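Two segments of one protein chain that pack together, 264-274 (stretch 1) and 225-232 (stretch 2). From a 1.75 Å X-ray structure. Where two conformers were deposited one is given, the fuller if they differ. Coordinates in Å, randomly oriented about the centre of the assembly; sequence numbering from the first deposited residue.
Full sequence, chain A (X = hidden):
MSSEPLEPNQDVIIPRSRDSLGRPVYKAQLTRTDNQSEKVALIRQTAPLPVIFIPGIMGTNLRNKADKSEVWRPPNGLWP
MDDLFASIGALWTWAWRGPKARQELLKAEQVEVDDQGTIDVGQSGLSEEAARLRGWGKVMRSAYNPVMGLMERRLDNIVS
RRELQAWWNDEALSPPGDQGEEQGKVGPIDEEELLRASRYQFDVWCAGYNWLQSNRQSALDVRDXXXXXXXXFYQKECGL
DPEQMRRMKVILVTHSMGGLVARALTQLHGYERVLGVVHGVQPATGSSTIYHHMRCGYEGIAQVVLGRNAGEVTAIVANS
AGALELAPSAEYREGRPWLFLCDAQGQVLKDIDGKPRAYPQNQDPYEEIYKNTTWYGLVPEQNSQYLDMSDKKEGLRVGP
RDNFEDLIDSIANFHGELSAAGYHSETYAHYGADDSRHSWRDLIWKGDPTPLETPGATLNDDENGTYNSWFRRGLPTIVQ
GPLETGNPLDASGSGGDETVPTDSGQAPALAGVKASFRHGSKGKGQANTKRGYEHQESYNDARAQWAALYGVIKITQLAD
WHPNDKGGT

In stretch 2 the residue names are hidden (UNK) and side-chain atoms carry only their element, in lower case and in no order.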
# COMPACT_ATOMS: atom_id res chain seq x y z
N ALA A 264 -13.64 9.97 -3.47
CA ALA A 264 -12.78 11.14 -3.48
C ALA A 264 -12.72 11.73 -4.89
O ALA A 264 -12.81 12.94 -5.06
CB ALA A 264 -11.38 10.78 -2.98
N LEU A 265 -12.60 10.87 -5.89
CA LEU A 265 -12.53 11.29 -7.28
C LEU A 265 -13.80 12.00 -7.77
O LEU A 265 -13.73 13.10 -8.33
CB LEU A 265 -12.25 10.09 -8.19
CG LEU A 265 -12.24 10.36 -9.69
CD1 LEU A 265 -11.23 11.45 -10.07
CD2 LEU A 265 -11.94 9.08 -10.44
N THR A 266 -14.97 11.38 -7.57
CA THR A 266 -16.21 11.95 -8.08
C THR A 266 -16.88 12.98 -7.17
O THR A 266 -17.60 13.85 -7.67
CB THR A 266 -17.26 10.89 -8.45
OG1 THR A 266 -17.73 10.23 -7.28
CG2 THR A 266 -16.68 9.86 -9.43
N GLN A 267 -16.65 12.88 -5.86
CA GLN A 267 -17.38 13.69 -4.88
C GLN A 267 -16.62 14.90 -4.32
O GLN A 267 -17.25 15.86 -3.87
CB GLN A 267 -17.88 12.80 -3.73
CG GLN A 267 -18.72 11.62 -4.16
CD GLN A 267 -19.84 12.03 -5.10
OE1 GLN A 267 -19.78 11.76 -6.31
NE2 GLN A 267 -20.87 12.68 -4.56
N LEU A 268 -15.29 14.86 -4.35
CA LEU A 268 -14.48 15.96 -3.85
C LEU A 268 -13.90 16.82 -4.97
O LEU A 268 -13.21 17.79 -4.72
CB LEU A 268 -13.34 15.44 -2.97
CG LEU A 268 -13.81 14.60 -1.79
CD1 LEU A 268 -12.61 14.23 -0.92
CD2 LEU A 268 -14.85 15.35 -0.98
N HIS A 269 -14.17 16.43 -6.21
CA HIS A 269 -13.74 17.19 -7.37
C HIS A 269 -14.85 17.16 -8.40
O HIS A 269 -15.76 16.35 -8.30
CB HIS A 269 -12.48 16.59 -7.99
CG HIS A 269 -11.35 16.44 -7.02
ND1 HIS A 269 -11.09 15.27 -6.35
CD2 HIS A 269 -10.41 17.32 -6.60
CE1 HIS A 269 -10.04 15.43 -5.56
NE2 HIS A 269 -9.60 16.67 -5.70
N GLY A 270 -14.78 18.05 -9.38
CA GLY A 270 -15.72 18.01 -10.49
C GLY A 270 -15.20 16.99 -11.48
O GLY A 270 -14.24 17.25 -12.20
N TYR A 271 -15.81 15.82 -11.50
CA TYR A 271 -15.36 14.80 -12.44
C TYR A 271 -16.55 14.10 -13.05
O TYR A 271 -16.86 12.95 -12.73
CB TYR A 271 -14.41 13.80 -11.77
CG TYR A 271 -13.55 13.06 -12.75
CD1 TYR A 271 -12.69 13.75 -13.61
CD2 TYR A 271 -13.60 11.68 -12.85
CE1 TYR A 271 -11.91 13.08 -14.52
CE2 TYR A 271 -12.82 11.00 -13.75
CZ TYR A 271 -11.97 11.70 -14.58
OH TYR A 271 -11.19 11.03 -15.48
N GLU A 272 -17.20 14.83 -13.95
CA GLU A 272 -18.39 14.37 -14.65
C GLU A 272 -18.06 13.27 -15.65
O GLU A 272 -18.95 12.65 -16.22
CB GLU A 272 -19.04 15.56 -15.37
CG GLU A 272 -19.46 16.71 -14.46
CD GLU A 272 -18.29 17.47 -13.84
OE1 GLU A 272 -17.18 17.48 -14.42
OE2 GLU A 272 -18.49 18.07 -12.75
N ARG A 273 -16.77 13.05 -15.88
CA ARG A 273 -16.30 11.96 -16.75
C ARG A 273 -16.91 10.62 -16.33
O ARG A 273 -17.11 9.72 -17.15
CB ARG A 273 -14.77 11.87 -16.71
CG ARG A 273 -14.19 10.78 -17.57
CD ARG A 273 -14.24 11.18 -19.03
NE ARG A 273 -13.20 12.13 -19.40
CZ ARG A 273 -13.20 12.80 -20.55
NH1 ARG A 273 -14.19 12.61 -21.40
NH2 ARG A 273 -12.21 13.63 -20.85
N VAL A 274 -17.18 10.48 -15.04
CA VAL A 274 -17.72 9.23 -14.51
C VAL A 274 -19.24 9.19 -14.64
O VAL A 274 -19.95 10.04 -14.09
CB VAL A 274 -17.25 8.96 -13.05
CG1 VAL A 274 -17.99 7.76 -12.45
CG2 VAL A 274 -15.73 8.74 -13.01
N UNK A 225 -4.72 8.71 -14.75
CA UNK A 225 -4.69 7.46 -15.49
C UNK A 225 -5.77 7.47 -16.56
O UNK A 225 -5.51 7.16 -17.72
c UNK A 225 -6.19 4.17 -15.03
c UNK A 225 -5.34 2.46 -16.43
c UNK A 225 -4.17 3.20 -16.63
c UNK A 225 -5.04 4.93 -15.21
c UNK A 225 -4.89 6.27 -14.53
c UNK A 225 -6.33 2.95 -15.63
o UNK A 225 -5.46 1.23 -17.03
c UNK A 225 -4.04 4.42 -16.02
N UNK A 226 -6.99 7.84 -16.18
CA UNK A 226 -8.09 7.89 -17.14
C UNK A 226 -7.82 8.92 -18.23
O UNK A 226 -7.94 8.63 -19.42
c UNK A 226 -10.54 8.38 -17.48
c UNK A 226 -9.80 7.09 -15.46
c UNK A 226 -9.43 8.20 -16.45
c UNK A 226 -10.87 7.52 -14.47
N UNK A 227 -7.45 10.14 -17.84
CA UNK A 227 -7.31 11.24 -18.78
C UNK A 227 -6.08 11.14 -19.67
O UNK A 227 -6.08 11.60 -20.82
c UNK A 227 -9.83 13.00 -18.12
c UNK A 227 -7.32 12.59 -18.05
o UNK A 227 -9.73 13.60 -19.22
c UNK A 227 -8.59 12.88 -17.25
o UNK A 227 -10.91 12.50 -17.72
N UNK A 228 -5.02 10.53 -19.15
CA UNK A 228 -3.74 10.52 -19.84
C UNK A 228 -3.31 9.17 -20.42
O UNK A 228 -2.42 9.11 -21.25
c UNK A 228 -2.63 11.12 -18.96
c UNK A 228 -2.94 12.53 -18.51
o UNK A 228 -3.61 13.30 -19.21
n UNK A 228 -2.46 12.89 -17.33
N UNK A 229 -3.95 8.09 -19.97
CA UNK A 229 -3.64 6.77 -20.54
C UNK A 229 -4.84 6.15 -21.24
O UNK A 229 -4.79 5.80 -22.42
c UNK A 229 -2.98 4.38 -20.10
o UNK A 229 -1.86 6.19 -18.97
c UNK A 229 -3.13 5.76 -19.48
N UNK A 230 -5.94 6.00 -20.50
CA UNK A 230 -7.10 5.32 -21.07
C UNK A 230 -7.69 6.06 -22.27
O UNK A 230 -7.83 5.48 -23.34
c UNK A 230 -7.62 4.27 -18.88
c UNK A 230 -9.38 4.40 -20.65
c UNK A 230 -8.19 5.10 -20.02
N UNK A 231 -8.04 7.32 -22.11
CA UNK A 231 -8.75 8.02 -23.19
C UNK A 231 -7.86 8.23 -24.42
O UNK A 231 -8.32 8.05 -25.55
c UNK A 231 -9.39 9.32 -22.70
c UNK A 231 -11.55 8.17 -22.10
c UNK A 231 -10.47 9.12 -21.62
c UNK A 231 -11.08 10.45 -21.21
N UNK A 232 -6.58 8.58 -24.21
CA UNK A 232 -5.74 8.76 -25.40
C UNK A 232 -5.61 7.49 -26.24
O UNK A 232 -5.45 7.57 -27.45
c UNK A 232 -4.39 9.19 -24.81
c UNK A 232 -4.78 9.96 -23.58
c UNK A 232 -5.96 9.17 -23.01

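Position 225 carries eight side-chain atoms: one carbon, then a ring of six carbons bearing a single oxygen. A six-carbon ring with an oxygen substituent identifies tyrosine, Y225. Its CA-to-CB bond points sideways and its side chain makes no contact with stretch 1, so the assignment rests on shape alone.

Position 226 has four carbons, forked at the first, with one arm two carbons long. These carbons lie against the ring edge and OH of Y271 and near CD2 of L265. Branching at CB with unequal all-carbon arms is the signature of isoleucine, I226. The CA-to-CB bond points toward stretch 1, and the contacts are apolar or nearly so: CD1 of I226 lies 4.1 Å from CE2 of Y271, near the plane of that ring, and 4.5 Å from CD2 of L265. CG2 of I226 sits 3.4 Å from OH of Y271.

Position 227 shows three carbons in a row, the third carrying two oxygens. Both oxygens face donors: one is 2.7 Å from OH of Y271 and 2.9 Å from NE of R273, the other 3.0 Å from NH2 of R273. Two oxygens on the last carbon make a carboxylate, since an amide would show a nitrogen; the donors beside them agree, and the three-carbon chain makes it glutamate, E227. Its CA-to-CB bond points sideways, yet with chi1 and chi2 both m the end of the side chain comes nearer to stretch 1.

Position 228 has two carbons, the second bearing one oxygen and one nitrogen. This short amide is asparagine, N228; it is exposed and out of reach of stretch 1.

At 229 the first carbon carries one oxygen and one carbon, which defines threonine, T229. The backbone N of T229 bonds to O of Y225 at 2.9 Å, and the side chain stays out of reach.

Position 230 has three carbons, two of them attached to the first: valine, V230. The N of V230 also reaches O of Y225, at 3.0 Å, marking a wider pi-type turn.

Position 231 has four carbons forked at the second, one end carbon lying over a face of the R273 guanidinium: leucine, L231. Its CA-to-CB bond points toward stretch 1, and CD1 of L231 is 3.2 Å from CZ of R273.

At 232 three carbons close a ring onto the backbone N, which only proline does: P232. That nitrogen has no hydrogen to donate, and the helix is kinked where it lacks a bond to the preceding turn.

The contact buries 261 Å², both sides summed, and is organised around E227. NE and NH2 of R273 meet OE2 and OE1 of E227 in a two-pronged salt bridge, with N-H...acceptor angles of 172° and 163° that leave both bonds nearly straight. OE2 also accepts from OH of Y271, so one oxygen serves two donors. The carboxylate lies at the guanidinium edge while L231 covers a face, and I226 adds apolar contacts with L265 and Y271. A type I turn from Y271 to V274 contains both donor residues.

Stretch 2, residues 225-232: YIENTVLP
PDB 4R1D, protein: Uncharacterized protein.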